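Long-range contacts in putative hydrolase (Chloroflexus aurantiacus J-10-fl, PDB 3CMN), which is of unproven function but probably acts as a zincin-like, metal-dependent peptidase: residues 79-83 with 131-136; 158-164 with 177-182; 322-327 with 355-359. One frame throughout, in Å; residues are numbered along the deposited sequence.

Three contacts in a mostly helical chain show how helices separated by different lengths of chain are brought together. From the N terminus, interaction 1 closes first, bringing the start of helix 79-92 against the last turn of helix 120-135. Interaction 2 follows, a short loop in which helix 174-193 returns against the end of strand 155-158 and the start of helix 160-169, and interaction 3 comes last, joining helices 319-331 and 355-363. The three loops lie in series; none encloses or crosses another. Interactions 1 and 2 nevertheless touch: Asn-162 is hydrogen-bonded to Arg-79 and to Ala-135 O, and Trp-82 packs on Val-159. Interaction 3 stands apart, its centre about 37 Å from that of interaction 1, on the opposite side of the chain's centre.

Interaction 1. Residues 79-83 with 131-136; sequences RREWL and LGYLAQ
Helices can meet near their ends as well as along their lengths. Segment 79-83 opens helix 79-92; 131-136 covers the last turn of helix 120-135 and runs into loop at Gln-136. The short axes approach to 9.9 Å, their N-to-C directions 129° apart (signed +129°), nearer antiparallel than parallel, with the CA atoms of Arg-79 and Ala-135 5.5 Å apart. Arg-79 (chi1 m, then t, t) lays CG 3.1 Å from Ala-135 O and passes NE within 3.5 Å of Gln-136 CA, which lies over one guanidinium face. NE is hydrogen-bonded to Asn-162 OD1, and Asn-162 ND2 donates to Ala-135 O, so at this helix-helix crossing a residue of a third helix, 160-169, hydrogen-bonds to both segments. Trp-82 (chi1 t, chi2 79°) brings CE3 to 3.6 Å from Ala-135 CB, and CH2 to 3.8 Å from Leu-131 CD1 and 4.1 Å from Leu-134 CB. Leu-83 (m, t) follows, CD2 3.6 Å from Leu-131 CG and CG 3.9 Å from Ala-135 CB; helix 20-31 also packs on this leucine.

Interaction 2. Residues 158-164 with 177-182; sequences FVEPNIA and FRLWIT
A buried charge pair beside an apolar seam joins 158-164, the end of strand 155-158 running into helix 160-169, to one and a half turns of helix 174-193. The short helical axes pass 11.4 Å apart, their N-to-C directions at 126° (signed +126°), closer to antiparallel than to parallel; the nearest CA pairs are Ile-163 with Arg-178 (7.6 Å) and Phe-158 with Thr-182 (8.4 Å). Ile-163 (m, t) is the residue most covered: its CG2 lies 3.3 Å from Ile-181 CD1, 3.9 Å from Phe-177 CE2 and 3.9 Å from Arg-178 CG, over one face of that guanidinium. Arg-178 (chi1 m, chi2 and chi3 t, chi4 69°) reaches back so that both NE and NH2 donate to Glu-160 OE2, each at 2.6 Å, in a salt bridge; NH1 turns instead to Gln-167 and Asp-174 O. Phe-158 (chi1 m, chi2 81°) leaves the strand toward the helix, CD2 3.9 Å from Ile-181 CG2, which sits at the ring edge, while CE2 is 3.7 Å from Thr-182 OG1. Val-159, the centre of an inverse gamma turn, occupies the N-cap position. Helix 174-193 goes on to carry an HExxH sequence (His-184, Glu-185, His-188), consistent with the active-site helix of zincin metallopeptidases, here without metal.

Interaction 3. Residues 322-327 with 355-359; sequences AFVNAV and PGQWI
Near the C terminus, helix 355-363 packs across helix 319-331 in a partly buried contact, with Pro-355 acting as a knob in a knobs-into-holes fit. The local axes approach to 9.8 Å at 55° (signed -55°), and the nearest CA atoms are those of Phe-323 and Pro-355, 5.4 Å apart. Pro-355, with a C-gamma exo ring, sits in a hole formed by Ala-322, Phe-323, Ala-326 and Val-327: its CG lies 3.6 Å from Phe-323 CA and 3.6 Å from Ala-326 CB, and its CB 3.7 Å from Val-327 CG1. One turn later Trp-358 (chi1 t, chi2 84°) offers a face to the edge of Phe-323 (chi1 t, chi2 89°). This T-shaped pair has the phenyl and five-membered ring centroids 5.1 Å apart, planes at 75°, and Phe-323 CZ 3.6 Å from Trp-358 CD2. Trp-358 CE3 also meets Val-327 CG1 at 4.1 Å, while the indole NE1 bonds to Asn-345 O. Ile-359 (m, t) then sends CD1 to 3.8 Å from Val-327 CB. Phe-323 also packs on Leu-263 of helix 248-279. With apolar and aromatic contacts alone joining the segments, the fit rests on shape complementarity and removal of apolar surface from water, with little directional polar chemistry.

Interaction 1. Residues 79-83 with 131-136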
loop_
_atom_site.group_PDB
_atom_site.type_symbol
_atom_site.label_atom_id
_atom_site.label_comp_id
_atom_site.label_asym_id
_atom_site.label_seq_id
_atom_site.Cartn_x
_atom_site.Cartn_y
_atom_site.Cartn_z
ATOM N N ARG A 79 12.430 -10.826 -7.667
ATOM C CA ARG A 79 12.649 -10.583 -6.241
ATOM C C ARG A 79 13.961 -9.873 -5.924
ATOM O O ARG A 79 14.035 -9.094 -4.978
ATOM C CB ARG A 79 12.564 -11.899 -5.465
ATOM C CG ARG A 79 11.188 -12.540 -5.546
ATOM C CD ARG A 79 11.150 -13.884 -4.863
ATOM N NE ARG A 79 9.865 -14.537 -5.084
ATOM C CZ ARG A 79 9.652 -15.835 -4.910
ATOM N NH1 ARG A 79 10.645 -16.616 -4.516
ATOM N NH2 ARG A 79 8.455 -16.346 -5.135
ATOM N N ARG A 80 14.990 -10.135 -6.719
ATOM C CA ARG A 80 16.281 -9.507 -6.498
ATOM C C ARG A 80 16.195 -8.009 -6.791
ATOM O O ARG A 80 16.706 -7.181 -6.028
ATOM C CB ARG A 80 17.339 -10.154 -7.387
ATOM C CG ARG A 80 18.723 -9.582 -7.187
ATOM C CD ARG A 80 19.740 -10.263 -8.069
ATOM N NE ARG A 80 21.095 -9.910 -7.657
ATOM C CZ ARG A 80 21.735 -8.802 -8.017
ATOM N NH1 ARG A 80 21.159 -7.912 -8.818
ATOM N NH2 ARG A 80 22.962 -8.586 -7.562
ATOM N N GLU A 81 15.549 -7.664 -7.898
ATOM C CA GLU A 81 15.402 -6.261 -8.257
ATOM C C GLU A 81 14.521 -5.544 -7.245
ATOM O O GLU A 81 14.769 -4.389 -6.911
ATOM C CB GLU A 81 14.829 -6.125 -9.664
ATOM C CG GLU A 81 15.739 -6.704 -10.734
ATOM C CD GLU A 81 15.101 -6.701 -12.102
ATOM O OE1 GLU A 81 13.927 -7.132 -12.209
ATOM O OE2 GLU A 81 15.769 -6.277 -13.070
ATOM N N TRP A 82 13.500 -6.225 -6.743
ATOM C CA TRP A 82 12.650 -5.586 -5.758
ATOM C C TRP A 82 13.497 -5.208 -4.538
ATOM O O TRP A 82 13.361 -4.110 -3.995
ATOM C CB TRP A 82 11.501 -6.508 -5.332
ATOM C CG TRP A 82 10.612 -5.868 -4.316
ATOM C CD1 TRP A 82 9.636 -4.941 -4.546
ATOM C CD2 TRP A 82 10.676 -6.041 -2.894
ATOM N NE1 TRP A 82 9.091 -4.525 -3.355
ATOM C CE2 TRP A 82 9.710 -5.181 -2.324
ATOM C CE3 TRP A 82 11.456 -6.838 -2.045
ATOM C CZ2 TRP A 82 9.501 -5.093 -0.939
ATOM C CZ3 TRP A 82 11.252 -6.755 -0.668
ATOM C CH2 TRP A 82 10.278 -5.884 -0.129
ATOM N N LEU A 83 14.376 -6.119 -4.129
ATOM C CA LEU A 83 15.259 -5.914 -2.983
ATOM C C LEU A 83 16.294 -4.807 -3.182
ATOM O O LEU A 83 16.448 -3.943 -2.328
ATOM C CB LEU A 83 15.995 -7.216 -2.635
ATOM C CG LEU A 83 15.247 -8.288 -1.844
ATOM C CD1 LEU A 83 16.120 -9.542 -1.784
ATOM C CD2 LEU A 83 14.928 -7.782 -0.430
ATOM N N LEU A 131 12.925 -9.275 5.565
ATOM C CA LEU A 131 12.848 -8.584 4.292
ATOM C C LEU A 131 12.892 -9.570 3.112
ATOM O O LEU A 131 12.165 -9.400 2.125
ATOM C CB LEU A 131 13.992 -7.578 4.191
ATOM C CG LEU A 131 14.084 -6.763 2.902
ATOM C CD1 LEU A 131 12.824 -5.896 2.724
ATOM C CD2 LEU A 131 15.332 -5.903 2.966
ATOM N N GLY A 132 13.737 -10.595 3.215
ATOM C CA GLY A 132 13.828 -11.587 2.158
ATOM C C GLY A 132 12.498 -12.307 2.059
ATOM O O GLY A 132 12.052 -12.705 0.977
ATOM N N TYR A 133 11.851 -12.469 3.206
ATOM C CA TYR A 133 10.561 -13.116 3.239
ATOM C C TYR A 133 9.540 -12.236 2.519
ATOM O O TYR A 133 8.725 -12.729 1.743
ATOM C CB TYR A 133 10.114 -13.339 4.679
ATOM C CG TYR A 133 8.760 -13.981 4.759
ATOM C CD1 TYR A 133 8.584 -15.323 4.425
ATOM C CD2 TYR A 133 7.637 -13.234 5.107
ATOM C CE1 TYR A 133 7.321 -15.905 4.428
ATOM C CE2 TYR A 133 6.372 -13.800 5.113
ATOM C CZ TYR A 133 6.218 -15.138 4.771
ATOM O OH TYR A 133 4.964 -15.712 4.753
ATOM N N LEU A 134 9.582 -10.934 2.796
ATOM C CA LEU A 134 8.678 -9.980 2.164
ATOM C C LEU A 134 8.856 -10.017 0.649
ATOM O O LEU A 134 7.884 -9.919 -0.088
ATOM C CB LEU A 134 8.945 -8.564 2.684
ATOM C CG LEU A 134 8.419 -8.243 4.089
ATOM C CD1 LEU A 134 8.868 -6.847 4.483
ATOM C CD2 LEU A 134 6.882 -8.356 4.132
ATOM N N ALA A 135 10.100 -10.192 0.202
ATOM C CA ALA A 135 10.411 -10.246 -1.224
ATOM C C ALA A 135 9.693 -11.358 -2.005
ATOM O O ALA A 135 9.518 -11.253 -3.222
ATOM C CB ALA A 135 11.920 -10.353 -1.434
ATOM N N GLN A 136 9.271 -12.418 -1.330
ATOM C CA GLN A 136 8.576 -13.489 -2.036
ATOM C C GLN A 136 7.076 -13.386 -1.914
ATOM O O GLN A 136 6.343 -14.272 -2.345
ATOM C CB GLN A 136 9.017 -14.860 -1.537
ATOM C CG GLN A 136 9.572 -14.910 -0.156
ATOM C CD GLN A 136 9.900 -16.326 0.258
ATOM O OE1 GLN A 136 9.001 -17.143 0.481
ATOM N NE2 GLN A 136 11.193 -16.635 0.352
#

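Interaction 2. Residues 158-164 with 177-182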
loop_
_atom_site.group_PDB
_atom_site.type_symbol
_atom_site.label_atom_id
_atom_site.label_comp_id
_atom_site.label_asym_id
_atom_site.label_seq_id
_atom_site.Cartn_x
_atom_site.Cartn_y
_atom_site.Cartn_z
ATOM N N PHE A 158 6.048 -3.854 -10.852
ATOM C CA PHE A 158 5.266 -5.039 -10.557
ATOM C C PHE A 158 6.253 -6.175 -10.376
ATOM O O PHE A 158 7.146 -6.348 -11.195
ATOM C CB PHE A 158 4.315 -5.345 -11.727
ATOM C CG PHE A 158 3.423 -4.183 -12.105
ATOM C CD1 PHE A 158 3.893 -3.152 -12.907
ATOM C CD2 PHE A 158 2.119 -4.100 -11.613
ATOM C CE1 PHE A 158 3.079 -2.049 -13.214
ATOM C CE2 PHE A 158 1.297 -3.006 -11.910
ATOM C CZ PHE A 158 1.781 -1.977 -12.714
ATOM N N VAL A 159 6.133 -6.898 -9.282
ATOM C CA VAL A 159 6.982 -8.070 -9.105
ATOM C C VAL A 159 6.343 -9.303 -9.734
ATOM O O VAL A 159 5.759 -10.118 -9.046
ATOM C CB VAL A 159 7.283 -8.328 -7.618
ATOM C CG1 VAL A 159 8.431 -9.315 -7.471
ATOM C CG2 VAL A 159 7.596 -7.023 -6.904
ATOM N N GLU A 160 6.363 -9.365 -11.061
ATOM C CA GLU A 160 5.658 -10.339 -11.885
ATOM C C GLU A 160 5.811 -11.748 -11.323
ATOM O O GLU A 160 4.827 -12.518 -11.414
ATOM C CB GLU A 160 6.159 -10.283 -13.329
ATOM C CG GLU A 160 5.054 -10.344 -14.372
ATOM C CD GLU A 160 4.557 -11.757 -14.613
ATOM O OE1 GLU A 160 5.388 -12.689 -14.593
ATOM O OE2 GLU A 160 3.339 -11.930 -14.823
ATOM N N PRO A 161 6.966 -12.177 -10.846
ATOM C CA PRO A 161 7.096 -13.553 -10.356
ATOM C C PRO A 161 6.079 -13.909 -9.285
ATOM O O PRO A 161 5.455 -14.966 -9.353
ATOM C CB PRO A 161 8.536 -13.608 -9.845
ATOM C CG PRO A 161 9.258 -12.650 -10.770
ATOM C CD PRO A 161 8.274 -11.490 -10.857
ATOM N N ASN A 162 5.911 -13.028 -8.300
ATOM C CA ASN A 162 4.955 -13.284 -7.223
ATOM C C ASN A 162 3.526 -13.117 -7.733
ATOM O O ASN A 162 2.614 -13.810 -7.285
ATOM C CB ASN A 162 5.208 -12.350 -6.032
ATOM C CG ASN A 162 6.617 -12.477 -5.483
ATOM O OD1 ASN A 162 7.371 -13.367 -5.886
ATOM N ND2 ASN A 162 6.985 -11.584 -4.562
ATOM N N ILE A 163 3.343 -12.197 -8.669
ATOM C CA ILE A 163 2.035 -11.963 -9.271
ATOM C C ILE A 163 1.603 -13.235 -10.023
ATOM O O ILE A 163 0.463 -13.676 -9.913
ATOM C CB ILE A 163 2.082 -10.762 -10.267
ATOM C CG1 ILE A 163 2.432 -9.475 -9.514
ATOM C CG2 ILE A 163 0.744 -10.609 -10.978
ATOM C CD1 ILE A 163 2.505 -8.227 -10.373
ATOM N N ALA A 164 2.535 -13.816 -10.776
ATOM C CA ALA A 164 2.277 -15.030 -11.543
ATOM C C ALA A 164 1.960 -16.207 -10.616
ATOM O O ALA A 164 1.075 -17.010 -10.904
ATOM C CB ALA A 164 3.481 -15.362 -12.419
ATOM N N PHE A 177 -6.377 -10.757 -13.662
ATOM C CA PHE A 177 -5.678 -10.529 -12.410
ATOM C C PHE A 177 -4.647 -9.404 -12.516
ATOM O O PHE A 177 -4.533 -8.576 -11.619
ATOM C CB PHE A 177 -4.996 -11.800 -11.931
ATOM C CG PHE A 177 -4.327 -11.652 -10.600
ATOM C CD1 PHE A 177 -5.010 -11.086 -9.518
ATOM C CD2 PHE A 177 -3.023 -12.084 -10.418
ATOM C CE1 PHE A 177 -4.398 -10.952 -8.269
ATOM C CE2 PHE A 177 -2.396 -11.958 -9.178
ATOM C CZ PHE A 177 -3.092 -11.387 -8.098
ATOM N N ARG A 178 -3.906 -9.362 -13.617
ATOM C CA ARG A 178 -2.906 -8.321 -13.784
ATOM C C ARG A 178 -3.508 -6.944 -14.035
ATOM O O ARG A 178 -2.878 -5.933 -13.745
ATOM C CB ARG A 178 -1.917 -8.714 -14.884
ATOM C CG ARG A 178 -0.989 -9.810 -14.421
ATOM C CD ARG A 178 -0.071 -10.263 -15.515
ATOM N NE ARG A 178 0.804 -11.329 -15.043
ATOM C CZ ARG A 178 0.397 -12.552 -14.737
ATOM N NH1 ARG A 178 -0.883 -12.881 -14.853
ATOM N NH2 ARG A 178 1.278 -13.447 -14.316
ATOM N N LEU A 179 -4.720 -6.900 -14.580
ATOM C CA LEU A 179 -5.380 -5.621 -14.789
ATOM C C LEU A 179 -5.905 -5.208 -13.421
ATOM O O LEU A 179 -5.903 -4.034 -13.073
ATOM C CB LEU A 179 -6.545 -5.724 -15.781
ATOM C CG LEU A 179 -7.367 -4.426 -15.913
ATOM C CD1 LEU A 179 -6.447 -3.285 -16.375
ATOM C CD2 LEU A 179 -8.526 -4.620 -16.890
ATOM N N TRP A 180 -6.340 -6.195 -12.649
ATOM C CA TRP A 180 -6.852 -5.960 -11.311
ATOM C C TRP A 180 -5.732 -5.330 -10.477
ATOM O O TRP A 180 -5.948 -4.356 -9.758
ATOM C CB TRP A 180 -7.287 -7.282 -10.673
ATOM C CG TRP A 180 -7.785 -7.139 -9.261
ATOM C CD1 TRP A 180 -9.051 -6.818 -8.868
ATOM C CD2 TRP A 180 -7.017 -7.281 -8.053
ATOM N NE1 TRP A 180 -9.122 -6.755 -7.496
ATOM C CE2 TRP A 180 -7.889 -7.034 -6.970
ATOM C CE3 TRP A 180 -5.675 -7.592 -7.783
ATOM C CZ2 TRP A 180 -7.469 -7.086 -5.634
ATOM C CZ3 TRP A 180 -5.257 -7.644 -6.451
ATOM C CH2 TRP A 180 -6.154 -7.392 -5.396
ATOM N N ILE A 181 -4.538 -5.898 -10.597
ATOM C CA ILE A 181 -3.360 -5.431 -9.882
ATOM C C ILE A 181 -2.934 -4.042 -10.316
ATOM O O ILE A 181 -2.563 -3.208 -9.495
ATOM C CB ILE A 181 -2.193 -6.421 -10.077
ATOM C CG1 ILE A 181 -2.419 -7.627 -9.163
ATOM C CG2 ILE A 181 -0.859 -5.755 -9.779
ATOM C CD1 ILE A 181 -1.453 -8.740 -9.385
ATOM N N THR A 182 -2.984 -3.794 -11.612
ATOM C CA THR A 182 -2.612 -2.494 -12.130
ATOM C C THR A 182 -3.577 -1.432 -11.608
ATOM O O THR A 182 -3.161 -0.353 -11.197
ATOM C CB THR A 182 -2.611 -2.508 -13.666
ATOM O OG1 THR A 182 -1.616 -3.437 -14.124
ATOM C CG2 THR A 182 -2.319 -1.124 -14.218
#

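Interaction 3. Residues 322-327 with 355-359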
loop_
_atom_site.group_PDB
_atom_site.type_symbol
_atom_site.label_atom_id
_atom_site.label_comp_id
_atom_site.label_asym_id
_atom_site.label_seq_id
_atom_site.Cartn_x
_atom_site.Cartn_y
_atom_site.Cartn_z
ATOM N N ALA A 322 -16.378 -0.254 4.539
ATOM C CA ALA A 322 -17.786 -0.095 4.882
ATOM C C ALA A 322 -18.026 1.360 5.241
ATOM O O ALA A 322 -19.127 1.882 5.052
ATOM C CB ALA A 322 -18.147 -0.992 6.054
ATOM N N PHE A 323 -16.994 2.013 5.766
ATOM C CA PHE A 323 -17.097 3.425 6.106
ATOM C C PHE A 323 -17.409 4.156 4.805
ATOM O O PHE A 323 -18.410 4.854 4.695
ATOM C CB PHE A 323 -15.770 3.947 6.684
ATOM C CG PHE A 323 -15.674 5.450 6.720
ATOM C CD1 PHE A 323 -16.132 6.170 7.820
ATOM C CD2 PHE A 323 -15.190 6.154 5.617
ATOM C CE1 PHE A 323 -16.114 7.569 7.814
ATOM C CE2 PHE A 323 -15.172 7.542 5.604
ATOM C CZ PHE A 323 -15.635 8.250 6.704
ATOM N N VAL A 324 -16.549 3.961 3.814
ATOM C CA VAL A 324 -16.705 4.609 2.519
ATOM C C VAL A 324 -17.968 4.187 1.771
ATOM O O VAL A 324 -18.601 5.016 1.119
ATOM C CB VAL A 324 -15.480 4.343 1.619
ATOM C CG1 VAL A 324 -15.630 5.084 0.302
ATOM C CG2 VAL A 324 -14.212 4.795 2.323
ATOM N N ASN A 325 -18.329 2.906 1.847
ATOM C CA ASN A 325 -19.527 2.433 1.160
ATOM C C ASN A 325 -20.731 3.073 1.817
ATOM O O ASN A 325 -21.663 3.517 1.149
ATOM C CB ASN A 325 -19.639 0.908 1.232
ATOM C CG ASN A 325 -18.667 0.203 0.300
ATOM O OD1 ASN A 325 -18.390 0.676 -0.807
ATOM N ND2 ASN A 325 -18.158 -0.946 0.737
ATOM N N ALA A 326 -20.696 3.130 3.140
ATOM C CA ALA A 326 -21.766 3.737 3.899
ATOM C C ALA A 326 -21.992 5.171 3.421
ATOM O O ALA A 326 -23.003 5.454 2.775
ATOM C CB ALA A 326 -21.419 3.727 5.374
ATOM N N VAL A 327 -21.047 6.069 3.706
ATOM C CA VAL A 327 -21.204 7.468 3.309
ATOM C C VAL A 327 -21.500 7.648 1.825
ATOM O O VAL A 327 -22.307 8.498 1.458
ATOM C CB VAL A 327 -19.964 8.354 3.722
ATOM C CG1 VAL A 327 -19.327 7.795 4.971
ATOM C CG2 VAL A 327 -18.961 8.473 2.585
ATOM N N PRO A 355 -19.738 5.787 10.420
ATOM C CA PRO A 355 -19.647 6.841 9.406
ATOM C C PRO A 355 -20.529 8.051 9.730
ATOM O O PRO A 355 -20.131 9.200 9.512
ATOM C CB PRO A 355 -20.076 6.123 8.129
ATOM C CG PRO A 355 -19.599 4.718 8.363
ATOM C CD PRO A 355 -20.017 4.482 9.793
ATOM N N GLY A 356 -21.721 7.783 10.256
ATOM C CA GLY A 356 -22.642 8.852 10.607
ATOM C C GLY A 356 -21.964 10.034 11.271
ATOM O O GLY A 356 -22.181 11.180 10.875
ATOM N N GLN A 357 -21.147 9.753 12.284
ATOM C CA GLN A 357 -20.420 10.792 13.015
ATOM C C GLN A 357 -19.639 11.665 12.038
ATOM O O GLN A 357 -19.611 12.888 12.154
ATOM C CB GLN A 357 -19.437 10.156 14.007
ATOM C CG GLN A 357 -19.599 10.617 15.452
ATOM C CD GLN A 357 -18.464 10.143 16.356
ATOM O OE1 GLN A 357 -17.322 10.594 16.234
ATOM N NE2 GLN A 357 -18.777 9.224 17.263
ATOM N N TRP A 358 -18.999 11.018 11.071
ATOM C CA TRP A 358 -18.198 11.725 10.084
ATOM C C TRP A 358 -19.048 12.585 9.151
ATOM O O TRP A 358 -18.680 13.722 8.835
ATOM C CB TRP A 358 -17.394 10.724 9.252
ATOM C CG TRP A 358 -16.456 11.378 8.289
ATOM C CD1 TRP A 358 -15.194 11.830 8.553
ATOM C CD2 TRP A 358 -16.698 11.640 6.897
ATOM N NE1 TRP A 358 -14.632 12.351 7.409
ATOM C CE2 TRP A 358 -15.532 12.247 6.379
ATOM C CE3 TRP A 358 -17.786 11.420 6.039
ATOM C CZ2 TRP A 358 -15.419 12.632 5.043
ATOM C CZ3 TRP A 358 -17.676 11.804 4.706
ATOM C CH2 TRP A 358 -16.497 12.406 4.219
ATOM N N ILE A 359 -20.174 12.034 8.702
ATOM C CA ILE A 359 -21.055 12.757 7.795
ATOM C C ILE A 359 -21.549 14.029 8.472
ATOM O O ILE A 359 -21.568 15.100 7.866
ATOM C CB ILE A 359 -22.236 11.855 7.339
ATOM C CG1 ILE A 359 -21.678 10.683 6.522
ATOM C CG2 ILE A 359 -23.241 12.649 6.497
ATOM C CD1 ILE A 359 -22.731 9.759 5.941
#